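Local coordinates for protein cytochrome c552 (Thermochromatium tepidum, PDB 5ZE8) that binds five c-type hemes and, as a low-potential multiheme cytochrome of a purple sulfur photosynthetic bacterium, probably carries electrons between redox partners, at residues Leu44-Cys48 and Leu202-Pro208; Asp51-Trp56 and Phe267-Ser271; Leu159-Ile163 and Gln218-Ser222. One frame throughout, in Å; residues are numbered along the deposited sequence.

Contact 1 (Leu44-Cys48 and Leu202-Pro208); sequences LCANC and LDGKTIP. With HEC (heme c), chain B.
I207 and L202 pack against L44, N47 and C48 where a beta hairpin with a two-residue type I' turn closes over a CXXCH heme-attachment segment. Its two cysteines are seen as thioethers: C45 SG is bonded to heme CAB, and C48 SG to heme CAC at 1.9 Å. In the hairpin, L202-K205 form the type I' turn; L202 N to K205 O and K205 N to L202 O are both hydrogen bonds, and the positive phi values of D203 and G204 fit that turn.

I207 joins hairpin, helix and heme, as its side chain shows when followed outward. At CB the chain forks with CG1 beside the backbone N (chi1 -54°), which turns CG2 the other way, 3.9 Å from the heme methyl CMC. CG1, the branch that carries CD1, lies 4.0 Å from heme CBC, on the vinyl-derived arm held by C48. The terminal CD1 then leaves the heme for L44, meeting L44 CD1 at 3.9 Å as the two side chains slide past each other in opposite directions. The other branch of L44, CD2, faces P208 CD at 4.1 Å, so the leucine fork touches the last strand residue and the proline that follows it. The C48 carbonyl is tied from outside by K191 NZ, while P194 and V200 also pack on I207.

At the turn end, L202 CG lies anti to the backbone N (chi1 172°), and its second torsion then brings CD2 to the heme-bearing segment. That one methyl serves two neighbours: L202 CD2 lies 3.7 Å from N47 CB and 3.9 Å from C48 SG, the sulfur already committed to its thioether.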
loop_
_atom_site.group_PDB
_atom_site.type_symbol
_atom_site.label_atom_id
_atom_site.label_comp_id
_atom_site.label_asym_id
_atom_site.label_seq_id
_atom_site.Cartn_x
_atom_site.Cartn_y
_atom_site.Cartn_z
ATOM N N LEU A 44 10.506 -13.813 18.364
ATOM C CA LEU A 44 10.003 -14.896 19.188
ATOM C C LEU A 44 9.068 -15.776 18.376
ATOM O O LEU A 44 9.243 -16.971 18.319
ATOM C CB LEU A 44 9.258 -14.391 20.439
ATOM C CG LEU A 44 8.619 -15.592 21.210
ATOM C CD1 LEU A 44 9.741 -16.556 21.643
ATOM C CD2 LEU A 44 7.786 -15.190 22.370
ATOM N N CYS A 45 8.161 -15.184 17.626
ATOM C CA CYS A 45 7.237 -15.877 16.769
ATOM C C CYS A 45 7.925 -16.704 15.737
ATOM O O CYS A 45 7.471 -17.785 15.413
ATOM C CB CYS A 45 6.260 -14.877 16.126
ATOM S SG CYS A 45 5.505 -13.645 17.182
ATOM N N ALA A 46 9.076 -16.237 15.216
ATOM C CA ALA A 46 9.828 -16.861 14.176
ATOM C C ALA A 46 10.349 -18.192 14.616
ATOM O O ALA A 46 10.585 -19.010 13.761
ATOM C CB ALA A 46 11.026 -16.028 13.784
ATOM N N ASN A 47 10.427 -18.424 15.908
ATOM C CA ASN A 47 10.825 -19.790 16.349
ATOM C C ASN A 47 9.962 -20.896 15.833
ATOM O O ASN A 47 10.483 -21.985 15.584
ATOM C CB ASN A 47 10.869 -19.839 17.843
ATOM C CG ASN A 47 12.049 -19.105 18.419
ATOM O OD1 ASN A 47 11.904 -18.367 19.360
ATOM N ND2 ASN A 47 13.234 -19.349 17.868
ATOM N N CYS A 48 8.630 -20.672 15.682
ATOM C CA CYS A 48 7.671 -21.646 15.225
ATOM C C CYS A 48 6.916 -21.283 13.935
ATOM O O CYS A 48 6.118 -22.076 13.476
ATOM C CB CYS A 48 6.692 -21.896 16.344
ATOM S SG CYS A 48 7.500 -22.379 17.883
ATOM N N LEU A 202 10.702 -25.052 24.297
ATOM C CA LEU A 202 11.058 -25.348 22.921
ATOM C C LEU A 202 12.594 -25.393 22.867
ATOM O O LEU A 202 13.235 -24.387 23.256
ATOM C CB LEU A 202 10.575 -24.236 21.993
ATOM C CG LEU A 202 11.022 -24.286 20.537
ATOM C CD1 LEU A 202 10.210 -25.318 19.812
ATOM C CD2 LEU A 202 10.780 -22.907 19.937
ATOM N N ASP A 203 13.194 -26.510 22.448
ATOM C CA ASP A 203 14.702 -26.495 22.283
ATOM C C ASP A 203 15.440 -26.030 23.569
ATOM O O ASP A 203 16.384 -25.190 23.539
ATOM C CB ASP A 203 15.067 -25.544 21.102
ATOM C CG ASP A 203 15.121 -26.243 19.729
ATOM O OD1 ASP A 203 14.042 -26.521 19.142
ATOM O OD2 ASP A 203 16.264 -26.475 19.204
ATOM N N GLY A 204 14.968 -26.492 24.719
ATOM C CA GLY A 204 15.475 -26.047 25.999
ATOM C C GLY A 204 15.127 -24.658 26.532
ATOM O O GLY A 204 15.560 -24.290 27.624
ATOM N N LYS A 205 14.402 -23.837 25.779
ATOM C CA LYS A 205 14.148 -22.437 26.128
ATOM C C LYS A 205 12.662 -22.337 26.524
ATOM O O LYS A 205 11.824 -22.995 25.913
ATOM C CB LYS A 205 14.429 -21.616 24.869
ATOM C CG LYS A 205 14.555 -20.123 25.064
ATOM C CD LYS A 205 15.201 -19.444 23.854
ATOM C CE LYS A 205 14.343 -19.417 22.572
ATOM N NZ LYS A 205 13.816 -18.054 22.246
ATOM N N THR A 206 12.327 -21.609 27.584
ATOM C CA THR A 206 10.931 -21.485 27.965
ATOM C C THR A 206 10.332 -20.411 27.044
ATOM O O THR A 206 10.936 -19.338 26.851
ATOM C CB THR A 206 10.702 -21.197 29.479
ATOM O OG1 THR A 206 10.694 -19.795 29.750
ATOM C CG2 THR A 206 11.767 -21.860 30.311
ATOM N N ILE A 207 9.217 -20.788 26.427
ATOM C CA ILE A 207 8.354 -19.865 25.649
ATOM C C ILE A 207 7.207 -19.456 26.570
ATOM O O ILE A 207 6.481 -20.286 27.059
ATOM C CB ILE A 207 7.790 -20.534 24.380
ATOM C CG1 ILE A 207 8.935 -21.134 23.522
ATOM C CG2 ILE A 207 6.903 -19.555 23.553
ATOM C CD1 ILE A 207 9.984 -20.159 22.996
ATOM N N PRO A 208 7.029 -18.141 26.777
ATOM C CA PRO A 208 5.909 -17.805 27.666
ATOM C C PRO A 208 4.538 -18.185 27.037
ATOM O O PRO A 208 4.429 -18.348 25.778
ATOM C CB PRO A 208 6.069 -16.323 27.790
ATOM C CG PRO A 208 6.628 -15.865 26.463
ATOM C CD PRO A 208 7.586 -16.976 26.100
HETATM FE FE HEC B . 1.854 -19.427 16.978
HETATM C CHA HEC B . -0.681 -21.087 15.359
HETATM C CHB HEC B . 0.544 -16.423 16.000
HETATM C CHC HEC B . 4.435 -17.752 18.510
HETATM C CHD HEC B . 3.292 -22.388 17.876
HETATM N NA HEC B . 0.227 -18.853 15.957
HETATM C C1A HEC B . -0.703 -19.707 15.382
HETATM C C2A HEC B . -1.734 -18.957 14.745
HETATM C C3A HEC B . -1.386 -17.629 14.887
HETATM C C4A HEC B . -0.185 -17.551 15.666
HETATM C CMA HEC B . -2.173 -16.418 14.407
HETATM C CAA HEC B . -2.878 -19.524 13.951
HETATM C CBA HEC B . -4.003 -20.168 14.772
HETATM C CGA HEC B . -5.116 -20.400 13.761
HETATM O O1A HEC B . -5.079 -21.393 13.028
HETATM O O2A HEC B . -6.146 -19.696 13.732
HETATM N NB HEC B . 2.370 -17.450 17.216
HETATM C C1B HEC B . 1.692 -16.383 16.708
HETATM C C2B HEC B . 2.395 -15.209 17.039
HETATM C C3B HEC B . 3.521 -15.513 17.722
HETATM C C4B HEC B . 3.449 -16.993 17.847
HETATM C CMB HEC B . 1.872 -13.831 16.539
HETATM C CAB HEC B . 4.468 -14.592 18.436
HETATM C CBB HEC B . 3.922 -13.582 19.304
HETATM N NC HEC B . 3.533 -19.997 18.019
HETATM C C1C HEC B . 4.455 -19.118 18.572
HETATM C C2C HEC B . 5.548 -19.866 19.101
HETATM C C3C HEC B . 5.278 -21.216 18.884
HETATM C C4C HEC B . 4.005 -21.279 18.247
HETATM C CMC HEC B . 6.810 -19.206 19.626
HETATM C CAC HEC B . 6.095 -22.442 19.210
HETATM C CBC HEC B . 6.779 -22.544 20.398
HETATM N ND HEC B . 1.407 -21.277 16.669
HETATM C C1D HEC B . 2.128 -22.366 17.135
HETATM C C2D HEC B . 1.505 -23.593 16.689
HETATM C C3D HEC B . 0.406 -23.258 16.001
HETATM C C4D HEC B . 0.357 -21.765 16.001
HETATM C CMD HEC B . 1.988 -25.022 16.957
HETATM C CAD HEC B . -0.533 -24.187 15.274
HETATM C CBD HEC B . -0.161 -24.349 13.799
HETATM C CGD HEC B . 1.258 -24.420 13.322
HETATM O O1D HEC B . 1.906 -25.501 13.496
HETATM O O2D HEC B . 1.749 -23.407 12.733
#

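Contact 2 (Asp51-Trp56 and Phe267-Ser271); sequences DIYRQW and FADHS. With HEC (heme c), chain D.
Q55 leaves the helix with CG beside the backbone N (chi1 -69°) and stays extended beyond it, which carries its amide to the backbone of H270. I52 has CG1 beside its own N, turning that branch to F267 and CG2 to H270. H270 N donates to Q55 OE1 at 2.9 Å, nearly straight (168°) but from well above the carbonyl plane. The same OE1 sits at the edge of the F267 ring, 3.4 Å from F267 CE2. The Q55 amide is stacked on the D269 carboxylate, whose OD1 accepts from S271 N, which makes an Asx turn, and also from S271 OG.

H270 NE2 binds the heme iron at 2.1 Å, with H131 as the other axial ligand. H270 ND1 donates to A268 O at 2.8 Å and I52 CG2 makes a CH-pi contact 3.6 Å from the H270 ring centroid, 9° off the normal; with the iron bond, these probably fix the rotation of the imidazole. A268 N donates a hydrogen bond to heme O2A.

Helix 50-57 packs on F267 of strand 267-268, which pairs antiparallel with strand 263-264, and on the loop that follows it, while Y53 and W56 turn to helix 42-46 and W56 NE1 bonds V125 O.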
loop_
_atom_site.group_PDB
_atom_site.type_symbol
_atom_site.label_atom_id
_atom_site.label_comp_id
_atom_site.label_asym_id
_atom_site.label_seq_id
_atom_site.Cartn_x
_atom_site.Cartn_y
_atom_site.Cartn_z
ATOM N N ASP A 51 8.296 -19.575 8.129
ATOM C CA ASP A 51 7.858 -19.297 6.825
ATOM C C ASP A 51 7.090 -17.964 6.730
ATOM O O ASP A 51 7.365 -17.123 5.877
ATOM C CB ASP A 51 7.087 -20.464 6.230
ATOM C CG ASP A 51 7.982 -21.733 6.015
ATOM O OD1 ASP A 51 9.182 -21.582 5.791
ATOM O OD2 ASP A 51 7.493 -22.874 6.134
ATOM N N ILE A 52 6.208 -17.739 7.685
ATOM C CA ILE A 52 5.471 -16.446 7.735
ATOM C C ILE A 52 6.435 -15.326 8.109
ATOM O O ILE A 52 6.369 -14.239 7.525
ATOM C CB ILE A 52 4.283 -16.540 8.713
ATOM C CG1 ILE A 52 3.116 -17.212 7.959
ATOM C CG2 ILE A 52 3.774 -15.195 9.139
ATOM C CD1 ILE A 52 2.002 -17.692 8.837
ATOM N N TYR A 53 7.338 -15.596 9.086
ATOM C CA TYR A 53 8.348 -14.620 9.420
ATOM C C TYR A 53 9.173 -14.158 8.217
ATOM O O TYR A 53 9.373 -12.957 8.001
ATOM C CB TYR A 53 9.305 -15.136 10.514
ATOM C CG TYR A 53 10.406 -14.135 10.875
ATOM C CD1 TYR A 53 10.179 -13.099 11.772
ATOM C CD2 TYR A 53 11.613 -14.208 10.220
ATOM C CE1 TYR A 53 11.197 -12.255 12.079
ATOM C CE2 TYR A 53 12.618 -13.323 10.474
ATOM C CZ TYR A 53 12.373 -12.343 11.389
ATOM O OH TYR A 53 13.404 -11.511 11.604
ATOM N N ARG A 54 9.610 -15.119 7.416
ATOM C CA ARG A 54 10.400 -14.760 6.247
ATOM C C ARG A 54 9.639 -13.807 5.290
ATOM O O ARG A 54 10.155 -12.798 4.814
ATOM C CB ARG A 54 10.868 -15.976 5.440
ATOM C CG ARG A 54 11.591 -15.614 4.159
ATOM C CD ARG A 54 12.349 -16.811 3.574
ATOM N NE ARG A 54 11.664 -17.967 3.869
ATOM C CZ ARG A 54 11.938 -18.944 4.747
ATOM N NH1 ARG A 54 13.094 -19.166 5.346
ATOM N NH2 ARG A 54 10.956 -19.814 4.951
ATOM N N GLN A 55 8.361 -14.117 5.073
ATOM C CA GLN A 55 7.527 -13.283 4.201
ATOM C C GLN A 55 7.305 -11.902 4.798
ATOM O O GLN A 55 7.463 -10.883 4.073
ATOM C CB GLN A 55 6.209 -13.990 3.991
ATOM C CG GLN A 55 6.286 -15.276 3.134
ATOM C CD GLN A 55 5.010 -16.107 3.183
ATOM O OE1 GLN A 55 4.142 -15.944 4.028
ATOM N NE2 GLN A 55 5.014 -17.163 2.315
ATOM N N TRP A 56 6.943 -11.882 6.070
ATOM C CA TRP A 56 6.674 -10.655 6.787
ATOM C C TRP A 56 7.917 -9.758 6.807
ATOM O O TRP A 56 7.788 -8.556 6.602
ATOM C CB TRP A 56 6.176 -10.939 8.223
ATOM C CG TRP A 56 6.157 -9.659 9.064
ATOM C CD1 TRP A 56 5.245 -8.684 9.025
ATOM C CD2 TRP A 56 7.157 -9.253 9.955
ATOM N NE1 TRP A 56 5.620 -7.663 9.814
ATOM C CE2 TRP A 56 6.804 -7.981 10.411
ATOM C CE3 TRP A 56 8.319 -9.841 10.428
ATOM C CZ2 TRP A 56 7.553 -7.284 11.292
ATOM C CZ3 TRP A 56 9.112 -9.086 11.292
ATOM C CH2 TRP A 56 8.672 -7.842 11.742
ATOM N N PHE A 267 -0.716 -22.007 3.520
ATOM C CA PHE A 267 -1.049 -21.045 4.606
ATOM C C PHE A 267 -1.085 -19.668 3.983
ATOM O O PHE A 267 -0.629 -19.513 2.846
ATOM C CB PHE A 267 0.028 -21.056 5.716
ATOM C CG PHE A 267 1.420 -20.757 5.236
ATOM C CD1 PHE A 267 2.268 -21.727 4.704
ATOM C CD2 PHE A 267 1.900 -19.422 5.281
ATOM C CE1 PHE A 267 3.487 -21.434 4.207
ATOM C CE2 PHE A 267 3.133 -19.133 4.788
ATOM C CZ PHE A 267 3.965 -20.132 4.282
ATOM N N ALA A 268 -1.594 -18.726 4.752
ATOM C CA ALA A 268 -1.835 -17.332 4.236
ATOM C C ALA A 268 -0.487 -16.609 4.088
ATOM O O ALA A 268 0.311 -16.462 5.040
ATOM C CB ALA A 268 -2.788 -16.512 5.133
ATOM N N ASP A 269 -0.134 -16.292 2.863
ATOM C CA ASP A 269 1.080 -15.587 2.515
ATOM C C ASP A 269 1.085 -14.168 3.152
ATOM O O ASP A 269 0.134 -13.391 2.987
ATOM C CB ASP A 269 1.211 -15.483 1.007
ATOM C CG ASP A 269 2.594 -15.041 0.542
ATOM O OD1 ASP A 269 3.341 -14.315 1.187
ATOM O OD2 ASP A 269 3.069 -15.510 -0.506
ATOM N N HIS A 270 2.113 -13.923 3.971
ATOM C CA HIS A 270 2.272 -12.610 4.661
ATOM C C HIS A 270 3.195 -11.624 3.929
ATOM O O HIS A 270 3.553 -10.554 4.475
ATOM C CB HIS A 270 2.724 -12.824 6.062
ATOM C CG HIS A 270 1.656 -13.229 7.010
ATOM N ND1 HIS A 270 0.898 -14.398 6.879
ATOM C CD2 HIS A 270 1.286 -12.652 8.185
ATOM C CE1 HIS A 270 0.134 -14.492 7.984
ATOM N NE2 HIS A 270 0.327 -13.429 8.755
ATOM N N SER A 271 3.598 -11.891 2.715
ATOM C CA SER A 271 4.483 -10.938 1.978
ATOM C C SER A 271 3.791 -9.603 1.733
ATOM O O SER A 271 4.489 -8.584 1.817
ATOM C CB SER A 271 4.882 -11.511 0.584
ATOM O OG SER A 271 5.676 -12.713 0.749
HETATM FE FE HEC D . -0.492 -13.023 10.617
HETATM C CHA HEC D . -2.962 -15.296 9.701
HETATM C CHB HEC D . 1.198 -15.483 12.189
HETATM C CHC HEC D . 2.257 -10.894 10.962
HETATM C CHD HEC D . -2.442 -10.445 9.642
HETATM N NA HEC D . -0.800 -14.966 10.873
HETATM C C1A HEC D . -1.840 -15.728 10.410
HETATM C C2A HEC D . -1.593 -17.110 10.711
HETATM C C3A HEC D . -0.411 -17.165 11.446
HETATM C C4A HEC D . 0.051 -15.841 11.523
HETATM C CMA HEC D . 0.326 -18.372 12.028
HETATM C CAA HEC D . -2.485 -18.268 10.215
HETATM C CBA HEC D . -1.911 -18.664 8.848
HETATM C CGA HEC D . -2.680 -19.826 8.248
HETATM O O1A HEC D . -3.015 -20.807 8.971
HETATM O O2A HEC D . -2.824 -19.883 7.016
HETATM N NB HEC D . 1.373 -13.143 11.433
HETATM C C1B HEC D . 1.806 -14.233 12.049
HETATM C C2B HEC D . 3.161 -13.969 12.500
HETATM C C3B HEC D . 3.500 -12.717 12.126
HETATM C C4B HEC D . 2.332 -12.171 11.481
HETATM C CMB HEC D . 4.051 -14.990 13.173
HETATM C CAB HEC D . 4.764 -11.976 12.160
HETATM C CBB HEC D . 5.890 -12.591 11.596
HETATM N NC HEC D . -0.168 -11.071 10.355
HETATM C C1C HEC D . 1.019 -10.357 10.488
HETATM C C2C HEC D . 0.830 -9.001 10.150
HETATM C C3C HEC D . -0.516 -8.813 9.855
HETATM C C4C HEC D . -1.117 -10.138 9.947
HETATM C CMC HEC D . 1.910 -7.950 10.292
HETATM C CAC HEC D . -1.199 -7.544 9.449
HETATM C CBC HEC D . -0.663 -6.741 8.380
HETATM N ND HEC D . -2.279 -12.902 9.847
HETATM C C1D HEC D . -2.940 -11.731 9.524
HETATM C C2D HEC D . -4.294 -11.998 8.957
HETATM C C3D HEC D . -4.420 -13.346 8.978
HETATM C C4D HEC D . -3.167 -13.929 9.526
HETATM C CMD HEC D . -5.336 -10.988 8.610
HETATM C CAD HEC D . -5.625 -14.115 8.525
HETATM C CBD HEC D . -5.601 -14.343 7.008
HETATM C CGD HEC D . -6.987 -14.740 6.517
HETATM O O1D HEC D . -7.609 -14.043 5.704
HETATM O O2D HEC D . -7.431 -15.823 6.856
HETATM O O HOH W 1 2.338 -18.569 1.669
#

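Contact 3 (Leu159-Ile163 and Gln218-Ser222); sequences LQAPI and QLRTS. With HEC (heme c), chain B.
P162 and L219 bring the end of strand 159-161 against helix 216-220, where strand 159-161 pairs in a two-stranded parallel sheet with strand 212-214, which precedes the helix. The contact sits between two hemes: A161, P162 and I163 approach one, L219 and R220 another.

Apolar contacts dominate. L219 CG rests against the peptide that joins A161 to P162, 3.7 Å from P162 N, and P162 CD lies 4.0 Å from the same L219 CG. The CD2 branch goes the other way along the strand, meeting Q160 CB at 3.7 Å. Shortening L219 to an alanine removes CG and both methyls, which is likely to open a gap beside the A161-P162 peptide and leave Q160 CB without its partner. On the heme side of the strand, A161 CB lies 3.3 Å from heme O2A.

One contact involves a flat charged group. R220, extended from CG to NE, lays a guanidinium face over P162, with P162 CB 3.9 Å from R220 CZ and above the centre of the group.

Polar links tie the strand to its surroundings. Q160 OE1 accepts from N215 ND2, and Q160 O accepts from H131 ND1, which probably helps to orient H131, an axial ligand of the neighbouring heme that L219 also touches. I163 N donates to propionate O2A of the other heme at 2.8 Å (154°).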
loop_
_atom_site.group_PDB
_atom_site.type_symbol
_atom_site.label_atom_id
_atom_site.label_comp_id
_atom_site.label_asym_id
_atom_site.label_seq_id
_atom_site.Cartn_x
_atom_site.Cartn_y
_atom_site.Cartn_z
ATOM N N LEU A 159 -3.605 -12.667 21.653
ATOM C CA LEU A 159 -3.503 -12.838 20.242
ATOM C C LEU A 159 -4.828 -13.260 19.682
ATOM O O LEU A 159 -5.638 -13.972 20.313
ATOM C CB LEU A 159 -2.475 -13.924 19.930
ATOM C CG LEU A 159 -1.021 -13.656 20.249
ATOM C CD1 LEU A 159 -0.117 -14.801 19.866
ATOM C CD2 LEU A 159 -0.556 -12.445 19.517
ATOM N N GLN A 160 -5.058 -12.806 18.469
ATOM C CA GLN A 160 -6.321 -13.001 17.718
ATOM C C GLN A 160 -6.023 -13.809 16.492
ATOM O O GLN A 160 -5.088 -13.494 15.744
ATOM C CB GLN A 160 -6.948 -11.666 17.351
ATOM C CG GLN A 160 -7.140 -10.717 18.499
ATOM C CD GLN A 160 -8.253 -11.167 19.500
ATOM O OE1 GLN A 160 -9.393 -11.499 19.104
ATOM N NE2 GLN A 160 -7.898 -11.252 20.815
ATOM N N ALA A 161 -6.794 -14.881 16.270
ATOM C CA ALA A 161 -6.520 -15.804 15.165
ATOM C C ALA A 161 -7.746 -16.167 14.378
ATOM O O ALA A 161 -8.803 -16.127 14.915
ATOM C CB ALA A 161 -5.937 -17.061 15.739
ATOM N N PRO A 162 -7.610 -16.580 13.116
ATOM C CA PRO A 162 -8.806 -16.891 12.309
ATOM C C PRO A 162 -9.585 -18.058 12.816
ATOM O O PRO A 162 -10.808 -18.028 12.773
ATOM C CB PRO A 162 -8.228 -17.144 10.915
ATOM C CG PRO A 162 -6.782 -17.330 11.061
ATOM C CD PRO A 162 -6.351 -16.699 12.341
ATOM N N ILE A 163 -8.887 -19.080 13.324
ATOM C CA ILE A 163 -9.576 -20.276 13.929
ATOM C C ILE A 163 -9.288 -20.438 15.422
ATOM O O ILE A 163 -10.187 -20.806 16.186
ATOM C CB ILE A 163 -9.103 -21.545 13.296
ATOM C CG1 ILE A 163 -9.159 -21.458 11.772
ATOM C CG2 ILE A 163 -9.896 -22.791 13.822
ATOM C CD1 ILE A 163 -10.567 -21.289 11.333
ATOM N N GLN A 218 -12.740 -10.565 12.557
ATOM C CA GLN A 218 -11.609 -9.647 12.439
ATOM C C GLN A 218 -10.538 -10.125 11.477
ATOM O O GLN A 218 -10.069 -9.353 10.625
ATOM C CB GLN A 218 -10.952 -9.440 13.822
ATOM C CG GLN A 218 -9.694 -8.583 13.845
ATOM C CD GLN A 218 -9.817 -7.156 13.359
ATOM O OE1 GLN A 218 -10.894 -6.511 13.483
ATOM N NE2 GLN A 218 -8.701 -6.615 12.837
ATOM N N LEU A 219 -10.146 -11.353 11.621
ATOM C CA LEU A 219 -8.998 -11.858 10.871
ATOM C C LEU A 219 -9.280 -12.177 9.393
ATOM O O LEU A 219 -8.385 -12.171 8.539
ATOM C CB LEU A 219 -8.408 -13.121 11.530
ATOM C CG LEU A 219 -7.389 -12.896 12.645
ATOM C CD1 LEU A 219 -6.085 -12.304 12.137
ATOM C CD2 LEU A 219 -7.950 -12.104 13.803
ATOM N N ARG A 220 -10.529 -12.576 9.073
ATOM C CA ARG A 220 -10.826 -13.039 7.737
ATOM C C ARG A 220 -11.461 -12.017 6.834
ATOM O O ARG A 220 -11.618 -12.306 5.606
ATOM C CB ARG A 220 -11.709 -14.292 7.744
ATOM C CG ARG A 220 -11.170 -15.497 8.452
ATOM C CD ARG A 220 -11.830 -16.680 7.764
ATOM N NE ARG A 220 -11.502 -17.942 8.429
ATOM C CZ ARG A 220 -10.497 -18.723 8.130
ATOM N NH1 ARG A 220 -9.604 -18.412 7.208
ATOM N NH2 ARG A 220 -10.299 -19.786 8.863
ATOM N N THR A 221 -11.861 -10.863 7.362
ATOM C CA THR A 221 -12.488 -9.815 6.558
ATOM C C THR A 221 -11.610 -8.551 6.509
ATOM O O THR A 221 -10.557 -8.478 7.147
ATOM C CB THR A 221 -13.853 -9.401 7.133
ATOM O OG1 THR A 221 -13.702 -8.590 8.307
ATOM C CG2 THR A 221 -14.661 -10.649 7.455
ATOM N N SER A 222 -12.060 -7.548 5.756
ATOM C CA SER A 222 -11.353 -6.338 5.636
ATOM C C SER A 222 -11.207 -5.604 6.924
ATOM O O SER A 222 -10.381 -4.645 6.979
ATOM C CB SER A 222 -11.964 -5.407 4.582
ATOM O OG SER A 222 -13.256 -4.896 4.989
HETATM FE FE HEC B . 1.854 -19.427 16.978
HETATM C CHA HEC B . -0.681 -21.087 15.359
HETATM C CHB HEC B . 0.544 -16.423 16.000
HETATM C CHC HEC B . 4.435 -17.752 18.510
HETATM C CHD HEC B . 3.292 -22.388 17.876
HETATM N NA HEC B . 0.227 -18.853 15.957
HETATM C C1A HEC B . -0.703 -19.707 15.382
HETATM C C2A HEC B . -1.734 -18.957 14.745
HETATM C C3A HEC B . -1.386 -17.629 14.887
HETATM C C4A HEC B . -0.185 -17.551 15.666
HETATM C CMA HEC B . -2.173 -16.418 14.407
HETATM C CAA HEC B . -2.878 -19.524 13.951
HETATM C CBA HEC B . -4.003 -20.168 14.772
HETATM C CGA HEC B . -5.116 -20.400 13.761
HETATM O O1A HEC B . -5.079 -21.393 13.028
HETATM O O2A HEC B . -6.146 -19.696 13.732
HETATM N NB HEC B . 2.370 -17.450 17.216
HETATM C C1B HEC B . 1.692 -16.383 16.708
HETATM C C2B HEC B . 2.395 -15.209 17.039
HETATM C C3B HEC B . 3.521 -15.513 17.722
HETATM C C4B HEC B . 3.449 -16.993 17.847
HETATM C CMB HEC B . 1.872 -13.831 16.539
HETATM C CAB HEC B . 4.468 -14.592 18.436
HETATM C CBB HEC B . 3.922 -13.582 19.304
HETATM N NC HEC B . 3.533 -19.997 18.019
HETATM C C1C HEC B . 4.455 -19.118 18.572
HETATM C C2C HEC B . 5.548 -19.866 19.101
HETATM C C3C HEC B . 5.278 -21.216 18.884
HETATM C C4C HEC B . 4.005 -21.279 18.247
HETATM C CMC HEC B . 6.810 -19.206 19.626
HETATM C CAC HEC B . 6.095 -22.442 19.210
HETATM C CBC HEC B . 6.779 -22.544 20.398
HETATM N ND HEC B . 1.407 -21.277 16.669
HETATM C C1D HEC B . 2.128 -22.366 17.135
HETATM C C2D HEC B . 1.505 -23.593 16.689
HETATM C C3D HEC B . 0.406 -23.258 16.001
HETATM C C4D HEC B . 0.357 -21.765 16.001
HETATM C CMD HEC B . 1.988 -25.022 16.957
HETATM C CAD HEC B . -0.533 -24.187 15.274
HETATM C CBD HEC B . -0.161 -24.349 13.799
HETATM C CGD HEC B . 1.258 -24.420 13.322
HETATM O O1D HEC B . 1.906 -25.501 13.496
HETATM O O2D HEC B . 1.749 -23.407 12.733
#

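Contact 1 is the most peripheral, its centre about 32 Å from the centre of the chain, against about 17 Å and 20 Å for the centres of contacts 2 and 3, and its turn is exposed; contact 3 is buried, contacts 1 and 2 partly so. Contacts 1 and 3 share one heme, gripped by thioethers in contact 1 and by a propionate hydrogen bond in contact 3. Contacts 1 and 2 touch through A46 CB and Y53 CG, on successive helices 42-46 and 50-57. Chemistry follows place: methyl packing at the hairpin, a directed hydrogen-bond network around the iron ligand of contact 2, and mainly apolar helix-strand packing in contact 3.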